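Local coordinates for protein redox-sensing transcriptional repressor Rex (Thermoanaerobacter ethanolicus, PDB 3WG9) that probably represses transcription as a DNA-binding homodimer of the Rex family that responds to the cellular NADH/NAD(+) redox state, at residues 7-10 and 11-15; 44-47 and 48-52; 205-208 and 209-212. All coordinates share one frame; numbering follows the deposited sequence.

How the contacts relate
Contact 1 (7-10 with 11-15) comes first along the chain and caps the start of helix 9-27; contact 2 (44-47 with 48-52) does the same for helix 46-54. Contact 3 (205-208 with 209-212) lies near the end of helix 195-214. Each spans one or two helical turns, so none closes a long loop, and being in series they neither nest nor cross. Contacts 1 and 2 join helices of the winged-helix domain, where Arg-14 NE meets Asp-52 OD2 at 2.8 Å in a salt bridge. Contact 3 stays about 15 Å from contact 2 (nearest atoms); contacts 1 and 3 both touch the second subunit.

Contact 1: 7-10 and 11-15; sequences VSMA and VIRRL
Val-7 and Val-11 meet at an N-capped helix start, where Ser-8 is the N-cap of helix 9-27. Ser-8 OG accepts from Val-11 N at 3.3 Å, an almost straight bond (169°), and Ser-8 O accepts from Ile-12 N. Just before the cap, Val-7 CG1 stands anti to its own backbone N (chi1 165°), which carries it across to Val-11 CG1 at 3.3 Å, tighter than usual van der Waals contact; the two side chains cross at about a right angle. The same methyl lies 4.0 Å from Ile-12 CG1, completing a hydrophobic staple round the cap. Met-9 is curled at chi2 and chi3, and its SD rests 3.9 Å from Ile-12 CD1. Tyr-204 of the second subunit packs on both Val-7 and Ile-12.

Arg-14 bends at chi3 (-72°), bringing one face of its guanidinium over Ala-10 O while NE forms a salt bridge with Asp-52 OD2. A leucine in its place would probably leave the Asp-52 carboxylate without this charged mate and helix 46-54 less firmly joined to this turn. Arg-13, by contrast, runs out extended from CG to NE and pairs through NH2 with Glu-191, close to a bound sulfate. Met-9 CE sits over one face of that guanidinium, toward its rim, 3.6 Å from Arg-13 NH2.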
loop_
_atom_site.group_PDB
_atom_site.type_symbol
_atom_site.label_atom_id
_atom_site.label_comp_id
_atom_site.label_asym_id
_atom_site.label_seq_id
_atom_site.Cartn_x
_atom_site.Cartn_y
_atom_site.Cartn_z
ATOM N N VAL B 7 -9.897 -18.077 -5.559
ATOM C CA VAL B 7 -9.662 -17.201 -6.729
ATOM C C VAL B 7 -8.178 -16.791 -6.658
ATOM O O VAL B 7 -7.656 -16.651 -5.569
ATOM C CB VAL B 7 -10.663 -16.014 -6.651
ATOM C CG1 VAL B 7 -10.335 -14.843 -7.560
ATOM C CG2 VAL B 7 -12.066 -16.538 -6.966
ATOM N N SER B 8 -7.500 -16.604 -7.788
ATOM C CA SER B 8 -6.076 -16.223 -7.759
ATOM C C SER B 8 -5.878 -14.842 -7.121
ATOM O O SER B 8 -6.783 -13.988 -7.119
ATOM C CB SER B 8 -5.502 -16.218 -9.167
ATOM O OG SER B 8 -5.799 -14.992 -9.796
ATOM N N MET B 9 -4.718 -14.659 -6.513
ATOM C CA MET B 9 -4.374 -13.404 -5.862
ATOM C C MET B 9 -4.324 -12.241 -6.907
ATOM O O MET B 9 -4.637 -11.099 -6.594
ATOM C CB MET B 9 -3.023 -13.541 -5.141
ATOM C CG MET B 9 -3.130 -14.198 -3.744
ATOM S SD MET B 9 -4.217 -13.232 -2.645
ATOM C CE MET B 9 -3.424 -11.647 -2.442
ATOM N N ALA B 10 -3.986 -12.526 -8.161
ATOM C CA ALA B 10 -3.900 -11.432 -9.131
ATOM C C ALA B 10 -5.314 -10.890 -9.273
ATOM O O ALA B 10 -5.546 -9.672 -9.295
ATOM C CB ALA B 10 -3.378 -11.972 -10.525
ATOM N N VAL B 11 -6.293 -11.799 -9.336
ATOM C CA VAL B 11 -7.692 -11.360 -9.374
ATOM C C VAL B 11 -8.104 -10.624 -8.109
ATOM O O VAL B 11 -8.703 -9.543 -8.155
ATOM C CB VAL B 11 -8.702 -12.564 -9.598
ATOM C CG1 VAL B 11 -10.168 -12.107 -9.418
ATOM C CG2 VAL B 11 -8.511 -13.226 -10.967
ATOM N N ILE B 12 -7.824 -11.215 -6.964
ATOM C CA ILE B 12 -8.264 -10.627 -5.660
ATOM C C ILE B 12 -7.696 -9.222 -5.531
ATOM O O ILE B 12 -8.366 -8.335 -5.047
ATOM C CB ILE B 12 -7.791 -11.520 -4.508
ATOM C CG1 ILE B 12 -8.576 -12.830 -4.538
ATOM C CG2 ILE B 12 -7.899 -10.799 -3.056
ATOM C CD1 ILE B 12 -7.894 -13.929 -3.588
ATOM N N ARG B 13 -6.466 -8.986 -5.981
ATOM C CA ARG B 13 -5.895 -7.637 -5.834
ATOM C C ARG B 13 -6.471 -6.606 -6.800
ATOM O O ARG B 13 -6.391 -5.417 -6.538
ATOM C CB ARG B 13 -4.365 -7.629 -6.030
ATOM C CG ARG B 13 -3.651 -8.438 -4.883
ATOM C CD ARG B 13 -2.186 -8.043 -4.707
ATOM N NE ARG B 13 -1.551 -8.844 -3.657
ATOM C CZ ARG B 13 -1.652 -8.559 -2.352
ATOM N NH1 ARG B 13 -2.400 -7.525 -1.910
ATOM N NH2 ARG B 13 -0.956 -9.277 -1.491
ATOM N N ARG B 14 -7.100 -7.038 -7.898
ATOM C CA ARG B 14 -7.827 -6.056 -8.709
ATOM C C ARG B 14 -9.161 -5.674 -8.113
ATOM O O ARG B 14 -9.696 -4.579 -8.414
ATOM C CB ARG B 14 -8.086 -6.590 -10.128
ATOM C CG ARG B 14 -6.784 -6.689 -10.929
ATOM C CD ARG B 14 -7.035 -7.071 -12.429
ATOM N NE ARG B 14 -7.455 -8.464 -12.626
ATOM C CZ ARG B 14 -6.651 -9.468 -12.909
ATOM N NH1 ARG B 14 -5.326 -9.272 -12.989
ATOM N NH2 ARG B 14 -7.158 -10.679 -13.084
ATOM N N LEU B 15 -9.777 -6.575 -7.357
ATOM C CA LEU B 15 -11.153 -6.280 -6.870
ATOM C C LEU B 15 -11.310 -5.010 -6.035
ATOM O O LEU B 15 -12.311 -4.300 -6.172
ATOM C CB LEU B 15 -11.776 -7.484 -6.118
ATOM C CG LEU B 15 -11.867 -8.813 -6.915
ATOM C CD1 LEU B 15 -12.303 -9.989 -6.037
ATOM C CD2 LEU B 15 -12.900 -8.653 -8.089
#

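Contact 2: 44-47 and 48-52; sequences VTAS and QIRQD
Val-44 reaches Ile-49 across the start of helix 46-54, CG1 to CG1 at 3.7 Å, and the same Val-44 methyl also lies against Gln-48 CB. This pair, one residue before the cap against the fourth residue after it, forms a hydrophobic staple. Thr-45 is the N-cap: its OG1, set between backbone N and carbonyl carbon (chi1 65°), reaches forward into the first turn to accept from Gln-48 N at 3.0 Å, while Thr-45 O takes Ile-49 N. Ala-46 O continues the series by accepting Arg-50 N at 2.9 Å. It also lies over one face of the Arg-50 guanidinium, whose chain, extended from CG to NE, runs back along the helix and brings NH2 to 3.9 Å from Ala-46 CB. Ser-47 O does the same for Gln-51 N. Beyond it Gln-48 bends at chi2 (59°), and its NE2 gives a bond of 3.0 Å to Asp-52 OD1, which lies near the amide plane, whereas the amide nitrogen approaches from above the carboxylate plane.

The helix belongs to the predicted helix-turn-helix region, and this turn sits at the protein surface. Ile-49 is buried, touching Tyr-18 of helix 9-27 and Leu-38 of helix 35-42; Tyr-18 OH also bonds Asp-52 OD2, and Ala-46 and Arg-50 both rest on Ser-35 at the start of helix 35-42.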
loop_
_atom_site.group_PDB
_atom_site.type_symbol
_atom_site.label_atom_id
_atom_site.label_comp_id
_atom_site.label_asym_id
_atom_site.label_seq_id
_atom_site.Cartn_x
_atom_site.Cartn_y
_atom_site.Cartn_z
ATOM N N VAL B 44 -7.052 -2.471 -17.235
ATOM C CA VAL B 44 -7.329 -3.917 -17.297
ATOM C C VAL B 44 -8.283 -4.100 -18.534
ATOM O O VAL B 44 -9.215 -3.344 -18.674
ATOM C CB VAL B 44 -8.046 -4.379 -15.969
ATOM C CG1 VAL B 44 -8.371 -5.828 -16.021
ATOM C CG2 VAL B 44 -7.152 -4.115 -14.697
ATOM N N THR B 45 -8.059 -5.076 -19.410
ATOM C CA THR B 45 -8.971 -5.228 -20.558
ATOM C C THR B 45 -10.428 -5.419 -20.131
ATOM O O THR B 45 -10.707 -6.008 -19.065
ATOM C CB THR B 45 -8.567 -6.392 -21.423
ATOM O OG1 THR B 45 -8.719 -7.617 -20.682
ATOM C CG2 THR B 45 -7.123 -6.203 -21.964
ATOM N N ALA B 46 -11.364 -4.946 -20.953
ATOM C CA ALA B 46 -12.769 -5.237 -20.639
ATOM C C ALA B 46 -13.036 -6.734 -20.452
ATOM O O ALA B 46 -13.851 -7.131 -19.587
ATOM C CB ALA B 46 -13.709 -4.598 -21.682
ATOM N N SER B 47 -12.357 -7.579 -21.225
ATOM C CA SER B 47 -12.646 -9.036 -21.123
ATOM C C SER B 47 -12.131 -9.595 -19.785
ATOM O O SER B 47 -12.788 -10.433 -19.169
ATOM C CB SER B 47 -12.102 -9.790 -22.322
ATOM O OG SER B 47 -10.690 -9.672 -22.429
ATOM N N GLN B 48 -10.949 -9.153 -19.341
ATOM C CA GLN B 48 -10.430 -9.616 -18.038
ATOM C C GLN B 48 -11.379 -9.125 -16.942
ATOM O O GLN B 48 -11.619 -9.819 -15.956
ATOM C CB GLN B 48 -9.004 -9.098 -17.787
ATOM C CG GLN B 48 -8.331 -9.707 -16.521
ATOM C CD GLN B 48 -8.247 -11.202 -16.596
ATOM O OE1 GLN B 48 -7.563 -11.715 -17.440
ATOM N NE2 GLN B 48 -8.970 -11.914 -15.745
ATOM N N ILE B 49 -11.912 -7.922 -17.085
ATOM C CA ILE B 49 -12.780 -7.424 -16.013
ATOM C C ILE B 49 -14.045 -8.283 -15.978
ATOM O O ILE B 49 -14.521 -8.651 -14.900
ATOM C CB ILE B 49 -13.199 -5.995 -16.248
ATOM C CG1 ILE B 49 -11.985 -5.065 -16.016
ATOM C CG2 ILE B 49 -14.329 -5.691 -15.317
ATOM C CD1 ILE B 49 -12.271 -3.613 -16.451
ATOM N N ARG B 50 -14.575 -8.630 -17.153
ATOM C CA ARG B 50 -15.771 -9.505 -17.170
ATOM C C ARG B 50 -15.435 -10.848 -16.500
ATOM O O ARG B 50 -16.193 -11.375 -15.680
ATOM C CB ARG B 50 -16.206 -9.781 -18.619
ATOM C CG ARG B 50 -16.734 -8.579 -19.325
ATOM C CD ARG B 50 -17.353 -9.035 -20.702
ATOM N NE ARG B 50 -17.653 -7.809 -21.408
ATOM C CZ ARG B 50 -16.864 -7.215 -22.284
ATOM N NH1 ARG B 50 -15.818 -7.865 -22.775
ATOM N NH2 ARG B 50 -17.202 -6.001 -22.715
ATOM N N GLN B 51 -14.279 -11.392 -16.830
ATOM C CA GLN B 51 -13.859 -12.642 -16.253
ATOM C C GLN B 51 -13.664 -12.580 -14.712
ATOM O O GLN B 51 -14.041 -13.529 -13.970
ATOM C CB GLN B 51 -12.536 -13.027 -16.874
ATOM C CG GLN B 51 -12.141 -14.502 -16.549
ATOM C CD GLN B 51 -10.963 -15.006 -17.410
ATOM O OE1 GLN B 51 -9.802 -14.905 -17.023
ATOM N NE2 GLN B 51 -11.271 -15.512 -18.597
ATOM N N ASP B 52 -13.135 -11.451 -14.249
ATOM C CA ASP B 52 -12.940 -11.252 -12.796
ATOM C C ASP B 52 -14.276 -11.303 -12.060
ATOM O O ASP B 52 -14.396 -11.997 -11.067
ATOM C CB ASP B 52 -12.272 -9.913 -12.478
ATOM C CG ASP B 52 -10.787 -9.881 -12.872
ATOM O OD1 ASP B 52 -10.179 -10.956 -13.138
ATOM O OD2 ASP B 52 -10.181 -8.780 -12.830
#

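Contact 3: 205-208 and 209-212; sequences RLNE and EELF
Phe-212 turns the edge of its ring to Glu-208, one helical turn earlier. Its CD2 lies 3.3 Å from Glu-208 O, which sits in the ring plane, and 3.8 Å from Glu-208 CG. Carboxylate and ring are steeply inclined, their planes 75° apart. Glu-208 O also accepts Phe-212 N at 3.0 Å, so one carbonyl meets both the backbone and the ring of the same residue. On another side of the helix, Asn-207 and Glu-210 lie alongside one another and point the same way, with Asn-207 OD1 and Glu-210 OE1 3.9 Å apart.

The next shell fixes these groups. Leu-211 N bonds Asn-207 O at 2.8 Å, restoring the helix after a kink where the N atoms of Glu-209 and Glu-210 have no bond to the preceding turn. Asn-207 ND2 is held by Ser-203 O, one turn back. Glu-208 CG stands anti to the backbone N (chi1 -170°) on an extended chain, which takes the carboxylate out to Tyr-204 OH.

Farther out lies the second subunit, which this C-terminal helix, 195-214, packs against. Glu-208 accepts there from the backbone N atoms of Ile-6 and Val-7, and Phe-212 packs on that Val-7. The buried Glu-208 carboxylate is thus met by two backbone N-H groups of the second subunit and by Tyr-204 OH; the N-H groups probably favour its charged form, and the clustered acceptors of Asn-207 and Glu-210 are likely to be eased by two lysines at Glu-210 OE1: Lys-214, and Lys-83 of the second subunit.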
loop_
_atom_site.group_PDB
_atom_site.type_symbol
_atom_site.label_atom_id
_atom_site.label_comp_id
_atom_site.label_asym_id
_atom_site.label_seq_id
_atom_site.Cartn_x
_atom_site.Cartn_y
_atom_site.Cartn_z
ATOM N N ARG B 205 9.177 6.702 -12.506
ATOM C CA ARG B 205 8.607 7.690 -13.403
ATOM C C ARG B 205 9.431 8.944 -13.550
ATOM O O ARG B 205 9.420 9.555 -14.633
ATOM C CB ARG B 205 7.182 8.061 -12.981
ATOM C CG ARG B 205 6.202 6.952 -13.298
ATOM C CD ARG B 205 4.801 7.330 -12.802
ATOM N NE ARG B 205 4.623 6.767 -11.467
ATOM C CZ ARG B 205 3.496 6.912 -10.776
ATOM N NH1 ARG B 205 2.490 7.601 -11.334
ATOM N NH2 ARG B 205 3.360 6.359 -9.580
ATOM N N LEU B 206 10.171 9.318 -12.499
ATOM C CA LEU B 206 11.142 10.403 -12.600
ATOM C C LEU B 206 12.268 10.091 -13.591
ATOM O O LEU B 206 12.915 10.997 -14.103
ATOM C CB LEU B 206 11.778 10.700 -11.219
ATOM C CG LEU B 206 10.868 11.453 -10.232
ATOM C CD1 LEU B 206 11.414 11.409 -8.823
ATOM C CD2 LEU B 206 10.610 12.877 -10.653
ATOM N N ASN B 207 12.513 8.817 -13.870
ATOM C CA ASN B 207 13.644 8.430 -14.733
ATOM C C ASN B 207 13.285 7.797 -16.024
ATOM O O ASN B 207 14.185 7.468 -16.821
ATOM C CB ASN B 207 14.586 7.473 -13.992
ATOM C CG ASN B 207 15.354 8.185 -12.951
ATOM O OD1 ASN B 207 16.182 9.042 -13.254
ATOM N ND2 ASN B 207 15.010 7.925 -11.699
ATOM N N GLU B 208 12.000 7.610 -16.256
ATOM C CA GLU B 208 11.621 6.832 -17.410
ATOM C C GLU B 208 12.155 7.428 -18.733
ATOM O O GLU B 208 12.662 6.678 -19.592
ATOM C CB GLU B 208 10.120 6.673 -17.523
ATOM C CG GLU B 208 9.759 5.651 -18.610
ATOM C CD GLU B 208 8.265 5.392 -18.758
ATOM O OE1 GLU B 208 7.511 6.362 -18.851
ATOM O OE2 GLU B 208 7.851 4.217 -18.722
ATOM N N GLU B 209 12.013 8.740 -18.912
ATOM C CA GLU B 209 12.311 9.294 -20.233
ATOM C C GLU B 209 13.801 9.164 -20.456
ATOM O O GLU B 209 14.233 8.758 -21.530
ATOM C CB GLU B 209 11.861 10.752 -20.396
ATOM C CG GLU B 209 12.315 11.631 -19.245
ATOM C CD GLU B 209 12.774 13.039 -19.650
ATOM O OE1 GLU B 209 12.205 13.621 -20.611
ATOM O OE2 GLU B 209 13.696 13.559 -18.953
ATOM N N GLU B 210 14.589 9.489 -19.436
ATOM C CA GLU B 210 15.989 9.169 -19.474
ATOM C C GLU B 210 16.237 7.714 -19.871
ATOM O O GLU B 210 17.006 7.442 -20.800
ATOM C CB GLU B 210 16.653 9.518 -18.152
ATOM C CG GLU B 210 18.149 9.770 -18.270
ATOM C CD GLU B 210 18.921 9.444 -16.992
ATOM O OE1 GLU B 210 18.540 8.485 -16.265
ATOM O OE2 GLU B 210 19.945 10.119 -16.727
ATOM N N LEU B 211 15.604 6.776 -19.185
ATOM C CA LEU B 211 15.862 5.358 -19.398
ATOM C C LEU B 211 15.705 4.975 -20.867
ATOM O O LEU B 211 16.477 4.166 -21.383
ATOM C CB LEU B 211 14.904 4.513 -18.561
ATOM C CG LEU B 211 14.839 2.990 -18.637
ATOM C CD1 LEU B 211 16.174 2.350 -18.222
ATOM C CD2 LEU B 211 13.656 2.434 -17.756
ATOM N N PHE B 212 14.666 5.496 -21.508
ATOM C CA PHE B 212 14.407 5.205 -22.912
ATOM C C PHE B 212 15.148 6.134 -23.871
ATOM O O PHE B 212 15.021 5.961 -25.069
ATOM C CB PHE B 212 12.906 5.237 -23.209
ATOM C CG PHE B 212 12.194 4.054 -22.698
ATOM C CD1 PHE B 212 12.107 2.904 -23.459
ATOM C CD2 PHE B 212 11.695 4.037 -21.393
ATOM C CE1 PHE B 212 11.487 1.776 -22.955
ATOM C CE2 PHE B 212 11.064 2.923 -20.890
ATOM C CZ PHE B 212 10.937 1.787 -21.657
#